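Putative thioesterase yhdA (Lactococcus lactis subsp. lactis, PDB 3GEK) is of unproven function but probably hydrolyses acyl-CoA thioesters, as a hotdog-fold thioesterase of the PaaI type. Local coordinates at residues M3-I9 / A54-T59; K26-F30 / G97-N102; A63-I67 / N106-E110; Y72-S78 / V126-P132. The protein carries 7 engineered substitutions. All blocks are in the same frame, centred on the assembly; numbering follows the deposited sequence.

Interaction 1: residues M3-I9 / A54-T59; sequences MIDQLNI and ALAEIT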
# COMPACT_ATOMS: atom_id res chain seq x y z
N MSE A 3 -20.74 -0.03 -14.52
CA MSE A 3 -19.32 0.29 -14.66
C MSE A 3 -18.49 -0.91 -15.11
O MSE A 3 -17.68 -0.80 -16.03
CB MSE A 3 -18.76 0.86 -13.36
CG MSE A 3 -17.39 1.52 -13.50
SE MSE A 3 -16.67 2.08 -11.77
CE MSE A 3 -15.80 0.42 -11.26
N ILE A 4 -18.71 -2.04 -14.45
CA ILE A 4 -18.00 -3.29 -14.75
C ILE A 4 -18.06 -3.64 -16.24
O ILE A 4 -17.02 -3.88 -16.87
CB ILE A 4 -18.51 -4.47 -13.87
CG1 ILE A 4 -18.27 -4.17 -12.38
CG2 ILE A 4 -17.83 -5.79 -14.27
CD1 ILE A 4 -18.90 -5.18 -11.42
N ASP A 5 -19.26 -3.64 -16.81
CA ASP A 5 -19.45 -4.00 -18.21
C ASP A 5 -18.89 -2.94 -19.15
O ASP A 5 -18.31 -3.28 -20.19
CB ASP A 5 -20.94 -4.25 -18.51
CG ASP A 5 -21.54 -5.37 -17.67
OD1 ASP A 5 -20.81 -6.31 -17.28
OD2 ASP A 5 -22.76 -5.31 -17.41
N GLN A 6 -19.04 -1.68 -18.78
CA GLN A 6 -18.53 -0.57 -19.60
C GLN A 6 -17.01 -0.52 -19.66
O GLN A 6 -16.44 0.02 -20.61
CB GLN A 6 -19.10 0.77 -19.12
CG GLN A 6 -20.57 0.96 -19.46
CD GLN A 6 -21.05 2.37 -19.21
OE1 GLN A 6 -21.94 2.60 -18.38
NE2 GLN A 6 -20.48 3.33 -19.93
N LEU A 7 -16.35 -1.10 -18.65
CA LEU A 7 -14.90 -1.24 -18.64
C LEU A 7 -14.39 -2.06 -19.83
O LEU A 7 -13.24 -1.91 -20.24
CB LEU A 7 -14.44 -1.86 -17.32
CG LEU A 7 -13.76 -1.04 -16.20
CD1 LEU A 7 -13.65 0.47 -16.45
CD2 LEU A 7 -14.41 -1.33 -14.86
N ASN A 8 -15.25 -2.91 -20.38
CA ASN A 8 -14.91 -3.76 -21.53
C ASN A 8 -13.70 -4.66 -21.24
O ASN A 8 -12.68 -4.62 -21.94
CB ASN A 8 -14.68 -2.89 -22.79
CG ASN A 8 -14.83 -3.68 -24.09
OD1 ASN A 8 -15.14 -4.87 -24.09
ND2 ASN A 8 -14.62 -2.99 -25.21
N ILE A 9 -13.83 -5.47 -20.19
CA ILE A 9 -12.83 -6.49 -19.87
C ILE A 9 -13.00 -7.68 -20.82
O ILE A 9 -14.08 -8.25 -20.91
CB ILE A 9 -12.94 -6.98 -18.39
CG1 ILE A 9 -12.99 -5.80 -17.40
CG2 ILE A 9 -11.83 -7.97 -18.04
CD1 ILE A 9 -12.04 -4.66 -17.69
N ALA A 54 -9.85 -0.24 -10.96
CA ALA A 54 -11.08 -1.00 -11.06
C ALA A 54 -10.86 -2.31 -11.82
O ALA A 54 -11.39 -3.35 -11.43
CB ALA A 54 -12.16 -0.17 -11.73
N LEU A 55 -10.07 -2.26 -12.90
CA LEU A 55 -9.72 -3.46 -13.66
C LEU A 55 -9.04 -4.50 -12.77
O LEU A 55 -9.34 -5.69 -12.85
CB LEU A 55 -8.81 -3.10 -14.85
CG LEU A 55 -8.07 -4.20 -15.63
CD1 LEU A 55 -9.03 -5.14 -16.32
CD2 LEU A 55 -7.11 -3.60 -16.65
N ALA A 56 -8.11 -4.04 -11.93
CA ALA A 56 -7.36 -4.92 -11.04
C ALA A 56 -8.24 -5.57 -9.99
O ALA A 56 -8.15 -6.77 -9.77
CB ALA A 56 -6.24 -4.17 -10.37
N GLU A 57 -9.08 -4.77 -9.33
CA GLU A 57 -9.97 -5.27 -8.28
C GLU A 57 -11.00 -6.25 -8.85
O GLU A 57 -11.30 -7.28 -8.23
CB GLU A 57 -10.63 -4.12 -7.50
CG GLU A 57 -11.33 -4.58 -6.22
CD GLU A 57 -11.70 -3.45 -5.25
OE1 GLU A 57 -10.92 -2.50 -5.11
OE2 GLU A 57 -12.78 -3.55 -4.60
N ILE A 58 -11.52 -5.94 -10.04
CA ILE A 58 -12.55 -6.76 -10.69
C ILE A 58 -12.03 -8.10 -11.21
O ILE A 58 -12.67 -9.13 -11.00
CB ILE A 58 -13.30 -5.97 -11.81
CG1 ILE A 58 -14.14 -4.85 -11.18
CG2 ILE A 58 -14.20 -6.90 -12.63
CD1 ILE A 58 -14.62 -3.80 -12.17
N THR A 59 -10.87 -8.08 -11.87
CA THR A 59 -10.26 -9.31 -12.39
C THR A 59 -9.74 -10.22 -11.27
O THR A 59 -9.82 -11.45 -11.38
CB THR A 59 -9.13 -9.03 -13.40
OG1 THR A 59 -8.16 -8.14 -12.81
CG2 THR A 59 -9.68 -8.42 -14.70

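Interaction 2: residues K26-F30 / G97-N102; sequences KIYKF and GLLLKN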
# COMPACT_ATOMS: atom_id res chain seq x y z
N LYS A 26 -0.30 -25.16 -5.62
CA LYS A 26 -0.55 -24.82 -7.01
C LYS A 26 -0.30 -23.33 -7.26
O LYS A 26 -0.67 -22.49 -6.43
CB LYS A 26 -1.98 -25.18 -7.41
CG LYS A 26 -2.43 -26.60 -7.07
CD LYS A 26 -1.84 -27.63 -8.01
CE LYS A 26 -2.56 -28.97 -7.88
NZ LYS A 26 -2.25 -29.69 -6.60
N ILE A 27 0.33 -23.01 -8.39
CA ILE A 27 0.57 -21.62 -8.76
C ILE A 27 -0.54 -21.14 -9.70
O ILE A 27 -0.66 -21.59 -10.84
CB ILE A 27 1.97 -21.41 -9.38
CG1 ILE A 27 3.06 -21.65 -8.32
CG2 ILE A 27 2.09 -19.98 -9.93
CD1 ILE A 27 4.45 -21.88 -8.89
N TYR A 28 -1.36 -20.22 -9.18
CA TYR A 28 -2.51 -19.68 -9.91
C TYR A 28 -2.19 -18.34 -10.55
O TYR A 28 -1.58 -17.46 -9.94
CB TYR A 28 -3.71 -19.54 -8.97
CG TYR A 28 -4.34 -20.86 -8.59
CD1 TYR A 28 -5.32 -21.45 -9.39
CD2 TYR A 28 -3.97 -21.52 -7.42
CE1 TYR A 28 -5.91 -22.67 -9.04
CE2 TYR A 28 -4.55 -22.74 -7.06
CZ TYR A 28 -5.52 -23.31 -7.88
OH TYR A 28 -6.10 -24.51 -7.53
N LYS A 29 -2.62 -18.20 -11.80
CA LYS A 29 -2.45 -16.97 -12.55
C LYS A 29 -3.76 -16.63 -13.26
O LYS A 29 -4.60 -17.50 -13.46
CB LYS A 29 -1.35 -17.14 -13.60
CG LYS A 29 0.06 -17.23 -13.03
CD LYS A 29 1.04 -17.67 -14.11
CE LYS A 29 2.47 -17.64 -13.60
NZ LYS A 29 3.42 -18.20 -14.61
N PHE A 30 -3.92 -15.35 -13.60
CA PHE A 30 -4.96 -14.93 -14.54
C PHE A 30 -4.43 -13.99 -15.62
O PHE A 30 -3.39 -13.35 -15.44
CB PHE A 30 -6.21 -14.36 -13.84
CG PHE A 30 -6.04 -12.95 -13.33
CD1 PHE A 30 -6.22 -11.85 -14.17
CD2 PHE A 30 -5.75 -12.72 -11.99
CE1 PHE A 30 -6.07 -10.56 -13.69
CE2 PHE A 30 -5.63 -11.42 -11.50
CZ PHE A 30 -5.79 -10.34 -12.35
N GLY A 97 -2.29 -11.55 -13.50
CA GLY A 97 -2.21 -11.75 -12.07
C GLY A 97 -1.43 -12.99 -11.70
O GLY A 97 -1.43 -13.97 -12.44
N LEU A 98 -0.76 -12.92 -10.56
CA LEU A 98 -0.13 -14.06 -9.93
C LEU A 98 -0.63 -14.14 -8.49
O LEU A 98 -0.55 -13.16 -7.75
CB LEU A 98 1.40 -13.90 -9.94
CG LEU A 98 2.25 -14.90 -9.14
CD1 LEU A 98 2.14 -16.30 -9.73
CD2 LEU A 98 3.70 -14.46 -9.10
N LEU A 99 -1.14 -15.30 -8.09
CA LEU A 99 -1.59 -15.48 -6.72
C LEU A 99 -0.39 -15.73 -5.80
O LEU A 99 0.25 -16.78 -5.87
CB LEU A 99 -2.63 -16.59 -6.63
CG LEU A 99 -3.30 -16.85 -5.27
CD1 LEU A 99 -4.18 -15.68 -4.87
CD2 LEU A 99 -4.11 -18.14 -5.34
N LEU A 100 -0.08 -14.76 -4.95
CA LEU A 100 1.06 -14.85 -4.06
C LEU A 100 0.72 -15.62 -2.80
O LEU A 100 1.60 -16.21 -2.17
CB LEU A 100 1.55 -13.46 -3.67
CG LEU A 100 2.00 -12.49 -4.76
CD1 LEU A 100 2.27 -11.13 -4.11
CD2 LEU A 100 3.24 -13.00 -5.51
N LYS A 101 -0.56 -15.60 -2.43
CA LYS A 101 -1.02 -16.33 -1.26
C LYS A 101 -2.43 -16.87 -1.45
O LYS A 101 -3.38 -16.12 -1.72
CB LYS A 101 -0.94 -15.48 0.00
CG LYS A 101 -1.23 -16.27 1.28
CD LYS A 101 -1.42 -15.36 2.47
CE LYS A 101 -1.66 -16.19 3.73
NZ LYS A 101 -1.79 -15.31 4.93
N ASN A 102 -2.55 -18.19 -1.31
CA ASN A 102 -3.83 -18.86 -1.32
C ASN A 102 -4.19 -19.23 0.11
O ASN A 102 -4.08 -20.39 0.52
CB ASN A 102 -3.77 -20.09 -2.22
CG ASN A 102 -5.13 -20.74 -2.43
OD1 ASN A 102 -6.15 -20.25 -1.95
ND2 ASN A 102 -5.14 -21.86 -3.15

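Interaction 3: residues A63-I67 / N106-E110; sequences ASNAI and NHVWE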
# COMPACT_ATOMS: atom_id res chain seq x y z
N ALA A 63 -11.04 -13.97 -10.71
CA ALA A 63 -10.05 -15.05 -10.58
C ALA A 63 -10.21 -15.82 -9.27
O ALA A 63 -10.21 -17.06 -9.28
CB ALA A 63 -8.63 -14.48 -10.69
N SER A 64 -10.35 -15.10 -8.16
CA SER A 64 -10.56 -15.71 -6.85
C SER A 64 -11.82 -16.57 -6.82
O SER A 64 -11.79 -17.70 -6.33
CB SER A 64 -10.63 -14.64 -5.76
OG SER A 64 -9.34 -14.18 -5.39
N ASN A 65 -12.93 -16.04 -7.34
CA ASN A 65 -14.20 -16.76 -7.42
C ASN A 65 -14.12 -18.03 -8.27
O ASN A 65 -14.67 -19.07 -7.89
CB ASN A 65 -15.32 -15.85 -7.93
CG ASN A 65 -15.80 -14.87 -6.88
OD1 ASN A 65 -15.50 -15.01 -5.69
ND2 ASN A 65 -16.56 -13.87 -7.31
N ALA A 66 -13.42 -17.94 -9.40
CA ALA A 66 -13.18 -19.09 -10.27
C ALA A 66 -12.37 -20.21 -9.59
O ALA A 66 -12.67 -21.38 -9.77
CB ALA A 66 -12.50 -18.64 -11.55
N ILE A 67 -11.35 -19.82 -8.82
CA ILE A 67 -10.53 -20.77 -8.05
C ILE A 67 -11.35 -21.49 -6.97
O ILE A 67 -11.25 -22.70 -6.81
CB ILE A 67 -9.31 -20.06 -7.40
CG1 ILE A 67 -8.31 -19.60 -8.47
CG2 ILE A 67 -8.61 -20.97 -6.38
CD1 ILE A 67 -7.25 -18.65 -7.95
N ASN A 106 -7.96 -15.16 3.00
CA ASN A 106 -7.50 -14.13 2.07
C ASN A 106 -6.80 -14.67 0.82
O ASN A 106 -6.05 -15.63 0.91
CB ASN A 106 -6.54 -13.16 2.77
CG ASN A 106 -7.24 -12.25 3.78
OD1 ASN A 106 -6.63 -11.82 4.76
ND2 ASN A 106 -8.52 -11.96 3.54
N HIS A 107 -7.05 -14.04 -0.32
CA HIS A 107 -6.20 -14.22 -1.51
C HIS A 107 -5.39 -12.95 -1.71
O HIS A 107 -5.94 -11.85 -1.61
CB HIS A 107 -7.02 -14.50 -2.77
CG HIS A 107 -7.48 -15.92 -2.91
ND1 HIS A 107 -8.44 -16.30 -3.81
CD2 HIS A 107 -7.12 -17.05 -2.24
CE1 HIS A 107 -8.66 -17.60 -3.71
NE2 HIS A 107 -7.87 -18.08 -2.76
N VAL A 108 -4.10 -13.09 -1.98
CA VAL A 108 -3.25 -11.94 -2.29
C VAL A 108 -2.75 -12.08 -3.72
O VAL A 108 -1.99 -13.00 -4.03
CB VAL A 108 -2.07 -11.78 -1.31
CG1 VAL A 108 -1.31 -10.49 -1.59
CG2 VAL A 108 -2.55 -11.81 0.14
N TRP A 109 -3.19 -11.17 -4.59
CA TRP A 109 -2.81 -11.18 -6.01
C TRP A 109 -1.78 -10.11 -6.32
O TRP A 109 -1.90 -8.97 -5.88
CB TRP A 109 -4.03 -10.93 -6.90
CG TRP A 109 -4.99 -12.07 -6.97
CD1 TRP A 109 -6.12 -12.23 -6.23
CD2 TRP A 109 -4.90 -13.21 -7.83
NE1 TRP A 109 -6.75 -13.41 -6.58
CE2 TRP A 109 -6.02 -14.03 -7.56
CE3 TRP A 109 -3.99 -13.62 -8.81
CZ2 TRP A 109 -6.25 -15.24 -8.23
CZ3 TRP A 109 -4.22 -14.82 -9.48
CH2 TRP A 109 -5.34 -15.61 -9.19
N GLU A 110 -0.77 -10.50 -7.10
CA GLU A 110 0.17 -9.56 -7.67
C GLU A 110 -0.21 -9.35 -9.13
O GLU A 110 -0.19 -10.30 -9.93
CB GLU A 110 1.59 -10.11 -7.55
CG GLU A 110 2.67 -9.32 -8.27
CD GLU A 110 3.94 -10.13 -8.41
OE1 GLU A 110 4.67 -10.29 -7.40
OE2 GLU A 110 4.21 -10.62 -9.54

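Interaction 4: residues Y72-S78 / V126-P132; sequences YFAFGQS and VVNALVP. Engineered in segment 72-78: Phe-75 (natural residue Leu).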
# COMPACT_ATOMS: atom_id res chain seq x y z
N TYR A 72 -16.42 -20.40 -1.82
CA TYR A 72 -16.43 -19.06 -1.26
C TYR A 72 -16.67 -17.99 -2.32
O TYR A 72 -16.58 -18.25 -3.52
CB TYR A 72 -15.12 -18.77 -0.50
CG TYR A 72 -13.86 -19.14 -1.26
CD1 TYR A 72 -13.35 -18.30 -2.26
CD2 TYR A 72 -13.17 -20.31 -0.97
CE1 TYR A 72 -12.19 -18.63 -2.95
CE2 TYR A 72 -12.01 -20.65 -1.66
CZ TYR A 72 -11.52 -19.81 -2.64
OH TYR A 72 -10.38 -20.14 -3.33
N PHE A 73 -17.01 -16.78 -1.86
CA PHE A 73 -17.05 -15.60 -2.72
C PHE A 73 -16.03 -14.57 -2.24
O PHE A 73 -15.83 -14.39 -1.03
CB PHE A 73 -18.45 -15.00 -2.79
CG PHE A 73 -19.34 -15.64 -3.82
CD1 PHE A 73 -19.48 -15.08 -5.09
CD2 PHE A 73 -20.04 -16.82 -3.53
CE1 PHE A 73 -20.30 -15.68 -6.05
CE2 PHE A 73 -20.86 -17.42 -4.48
CZ PHE A 73 -20.99 -16.85 -5.75
N ALA A 74 -15.41 -13.88 -3.19
CA ALA A 74 -14.31 -12.97 -2.90
C ALA A 74 -14.75 -11.51 -2.90
O ALA A 74 -15.50 -11.07 -3.77
CB ALA A 74 -13.19 -13.18 -3.89
N PHE A 75 -14.27 -10.77 -1.91
CA PHE A 75 -14.62 -9.37 -1.73
C PHE A 75 -13.33 -8.56 -1.55
O PHE A 75 -12.48 -8.92 -0.73
CB PHE A 75 -15.52 -9.22 -0.50
CG PHE A 75 -16.04 -7.82 -0.27
CD1 PHE A 75 -17.23 -7.39 -0.86
CD2 PHE A 75 -15.36 -6.93 0.57
CE1 PHE A 75 -17.73 -6.10 -0.64
CE2 PHE A 75 -15.84 -5.63 0.80
CZ PHE A 75 -17.03 -5.22 0.20
N GLY A 76 -13.19 -7.48 -2.32
CA GLY A 76 -12.03 -6.60 -2.21
C GLY A 76 -11.87 -6.03 -0.81
O GLY A 76 -12.76 -5.35 -0.31
N GLN A 77 -10.74 -6.33 -0.19
CA GLN A 77 -10.42 -5.86 1.15
C GLN A 77 -9.36 -4.75 1.10
O GLN A 77 -9.44 -3.76 1.82
CB GLN A 77 -9.93 -7.03 2.01
CG GLN A 77 -9.40 -6.66 3.39
CD GLN A 77 -9.06 -7.88 4.23
OE1 GLN A 77 -9.93 -8.71 4.51
NE2 GLN A 77 -7.80 -7.99 4.64
N SER A 78 -8.38 -4.94 0.22
CA SER A 78 -7.22 -4.06 0.13
C SER A 78 -6.72 -3.94 -1.29
O SER A 78 -6.78 -4.91 -2.06
CB SER A 78 -6.07 -4.61 0.98
OG SER A 78 -5.81 -3.76 2.06
N VAL A 126 -3.70 -6.75 -4.88
CA VAL A 126 -5.06 -6.82 -4.37
C VAL A 126 -5.18 -7.92 -3.32
O VAL A 126 -4.78 -9.07 -3.57
CB VAL A 126 -6.10 -7.09 -5.50
CG1 VAL A 126 -7.50 -7.20 -4.93
CG2 VAL A 126 -6.05 -6.01 -6.57
N VAL A 127 -5.71 -7.57 -2.16
CA VAL A 127 -6.07 -8.56 -1.15
C VAL A 127 -7.59 -8.73 -1.18
O VAL A 127 -8.33 -7.76 -1.01
CB VAL A 127 -5.61 -8.15 0.28
CG1 VAL A 127 -5.95 -9.23 1.28
CG2 VAL A 127 -4.12 -7.83 0.30
N ASN A 128 -8.04 -9.97 -1.40
CA ASN A 128 -9.46 -10.30 -1.35
C ASN A 128 -9.80 -11.01 -0.03
O ASN A 128 -9.03 -11.82 0.47
CB ASN A 128 -9.84 -11.22 -2.52
CG ASN A 128 -9.87 -10.50 -3.87
OD1 ASN A 128 -10.10 -9.29 -3.95
ND2 ASN A 128 -9.66 -11.25 -4.94
N ALA A 129 -10.97 -10.69 0.52
CA ALA A 129 -11.52 -11.45 1.63
C ALA A 129 -12.35 -12.59 1.07
O ALA A 129 -13.09 -12.41 0.10
CB ALA A 129 -12.37 -10.57 2.54
N LEU A 130 -12.21 -13.77 1.67
CA LEU A 130 -12.91 -14.97 1.22
C LEU A 130 -14.10 -15.27 2.13
O LEU A 130 -13.93 -15.56 3.31
CB LEU A 130 -11.94 -16.16 1.19
CG LEU A 130 -11.15 -16.53 -0.07
CD1 LEU A 130 -10.78 -15.34 -0.95
CD2 LEU A 130 -9.90 -17.32 0.31
N VAL A 131 -15.31 -15.19 1.56
CA VAL A 131 -16.55 -15.38 2.32
C VAL A 131 -17.18 -16.74 2.05
O VAL A 131 -17.41 -17.09 0.89
CB VAL A 131 -17.58 -14.25 2.02
CG1 VAL A 131 -18.90 -14.50 2.73
CG2 VAL A 131 -17.02 -12.89 2.41
N PRO A 132 -17.46 -17.53 3.11
CA PRO A 132 -18.18 -18.81 3.06
C PRO A 132 -19.25 -18.89 1.97
O PRO A 132 -20.05 -17.96 1.82
CB PRO A 132 -18.84 -18.89 4.44
CG PRO A 132 -18.01 -18.01 5.34
CD PRO A 132 -17.05 -17.22 4.49

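Interaction 1: residues M3-I9 / A54-T59
The long central helix of the hotdog fold, helix 49-68, is met here by the N-terminal helical turn 3-6 and the residues that follow it. Ile-58 is the middle of the patch. Its CD1 lies 3.7 Å from Ile-4 CG1 and also 3.7 Å from Leu-7 CD2, so one methyl is shared by two side chains of residues 3-9. Met-3, a selenomethionine, runs out straight and then bends at its last torsion (chi3 87°). This bend brings the methyl CE to within 3.7 Å of Ala-54 CB. The same Leu-7 CD2 also lies 4.0 Å from Ala-54 CB, so it touches both the alanine and Ile-58. Further along, Ile-9 uses both its arms. CD1 presses on Leu-55 CD1 at 3.3 Å, tighter than usual for two methyls, and CG2 meets Thr-59 CG2. Thr-59 turns its hydroxyl back to its own helix, where OG1 bonds Leu-55 O at 2.7 Å, and offers its methyl to Ile-9. Asn-48 of the second subunit packs on Met-3 and Ile-4. No hydrogen bond joins the two segments. The contact is therefore held by apolar packing, and the threonine hydroxyl is satisfied within its helix.

Interaction 2: residues K26-F30 / G97-N102
Phe-30 and Gly-97 form a hydrogen-bonded antiparallel pair, and the phenyl ring folds over the glycine. From CB, CG sits between the backbone N and the carbonyl carbon (chi1 77°). That torsion turns the ring back across the neighbouring strand. CG and CD1 come near Gly-97 N, which lies 3.7 Å above the ring plane, over its centre. Over the same face, the CD2-CE2 edge lies nearest Gly-97 CA, with CE2 at 3.5 Å. CZ, at the tip, touches both N and CA. The result is a CH-pi contact over one face, with the ring packed directly on the glycine backbone. In the pair itself, Gly-97 N bonds Phe-30 O at 2.9 Å, and Phe-30 N bonds Gly-97 O at 3.1 Å. Leu-99 N bonds Tyr-28 O at 2.9 Å. Tyr-28 and Leu-99 lie side by side, with CB and CD2 3.9 Å apart. Across the sheet from them, Ile-27 CG2 packs on Leu-98 CD1. Lys-29 passes Leu-98 and makes a salt bridge with Asp-17. This is an antiparallel ladder of the curved hotdog sheet, with Phe-30 on the face turned to helix 49-68.

Interaction 3: residues A63-I67 / N106-E110
Ser-64 OG is gripped from two sides by rings of strand 106-110. His-107 ND1 lies 2.8 Å from it, in a hydrogen bond whose donor could be either group. Trp-109 NE1 gives its N-H to the same oxygen at 3.0 Å. That bond is almost straight, at 173°, and the oxygen lies in the indole plane. Asn-128 ND2 bonds the oxygen as well, so this buried hydroxyl has three polar partners besides a weak bond with Ala-60 O of its own helix. The hydroxyl points anti to the carbonyl carbon (chi1 -79°), which carries it from the helix to the two rings. His-107 and Trp-109 are two residues apart on one strand, and both direct their side chains at the helix. The serine meets each ring at its edge. The far side of the histidine is also held, since NE2 bonds Asn-102 OD1. With bonds at both ring nitrogens, the rotation of the imidazole is probably well fixed.

Apolar groups close round the benzo end of the indole. Ala-63 CB comes obliquely to Trp-109 CZ2 at 3.5 Å. Ile-67 CD1 meets the same CZ2 at 3.6 Å, but at the ring edge. One turn apart on the helix, these two residues clasp the same ring carbon, while Ser-64 holds the nitrogen. Ile-67 CG2 lies more loosely by His-107 CE1. Phe-30 meets Trp-109 edge-to-face, and Tyr-72 meets His-107 at a steep angle. The contact thus seats helix 49-68 on the concave side of the sheet, on strand 106-115, with strands 92-102 and 120-131 as its neighbours.

Interaction 4: residues Y72-S78 / V126-P132
Tyr-72 and Leu-130 form the closely packed side of this strand pair. The tyrosine ring lies beside the leucine, and Leu-130 CG sits over one ring face, 3.8 Å from the centroid. With CG between the backbone N and the carbonyl carbon (chi1 48°), the ring lies alongside Leu-130. Ala-74 CB touches Asn-128 CB at 4.1 Å on the same side, and Asn-128 ND2 goes on to Ser-64. The other face carries Phe-73, Phe-75, Ala-129 and Val-131. It is looser: both phenylalanine rings lead away from the partner strand, and Phe-73 and Val-131 are exposed. Phe-75 is an engineered residue, leucine in the natural protein. The backbone between the faces is tightly bonded. Phe-73 and Val-131 exchange two hydrogen bonds, as do Phe-75 and Ala-129, where Ala-129 N to Phe-75 O measures 2.6 Å. Then comes a classic beta bulge. Gln-77 N and Ser-78 N both donate to Val-127 O, at 2.9 Å and 3.1 Å, and the register shifts by one. Gln-77 OE1 lies 3.6 Å from Ala-129 CB. Helix 49-68 packs against the Tyr-72 side. Strand 106-115 flanks strand 120-131, and at Ser-78 the sheet runs on into the second subunit through a further antiparallel ladder.

From the N terminus, residues 3-9 pair with helix 49-68 in interaction 1, closing a loop that contains strands 12-16 and 28-35. Interaction 2 starts inside that loop and ends at 97-102, so the two cross. Thr-59 and Phe-30 touch where they meet. Interaction 3 begins on the same helix after interaction 1 has closed, and crosses interaction 2. Interaction 4 opens between the segments of interaction 3 and closes near the C terminus, crossing both 2 and 3. Strand 106-115 lies between the strands of 2 and 4, bonding to 97-102 and 126-132. Together the contacts tie the N-terminal turn, the central helix and the curved sheet into one unit.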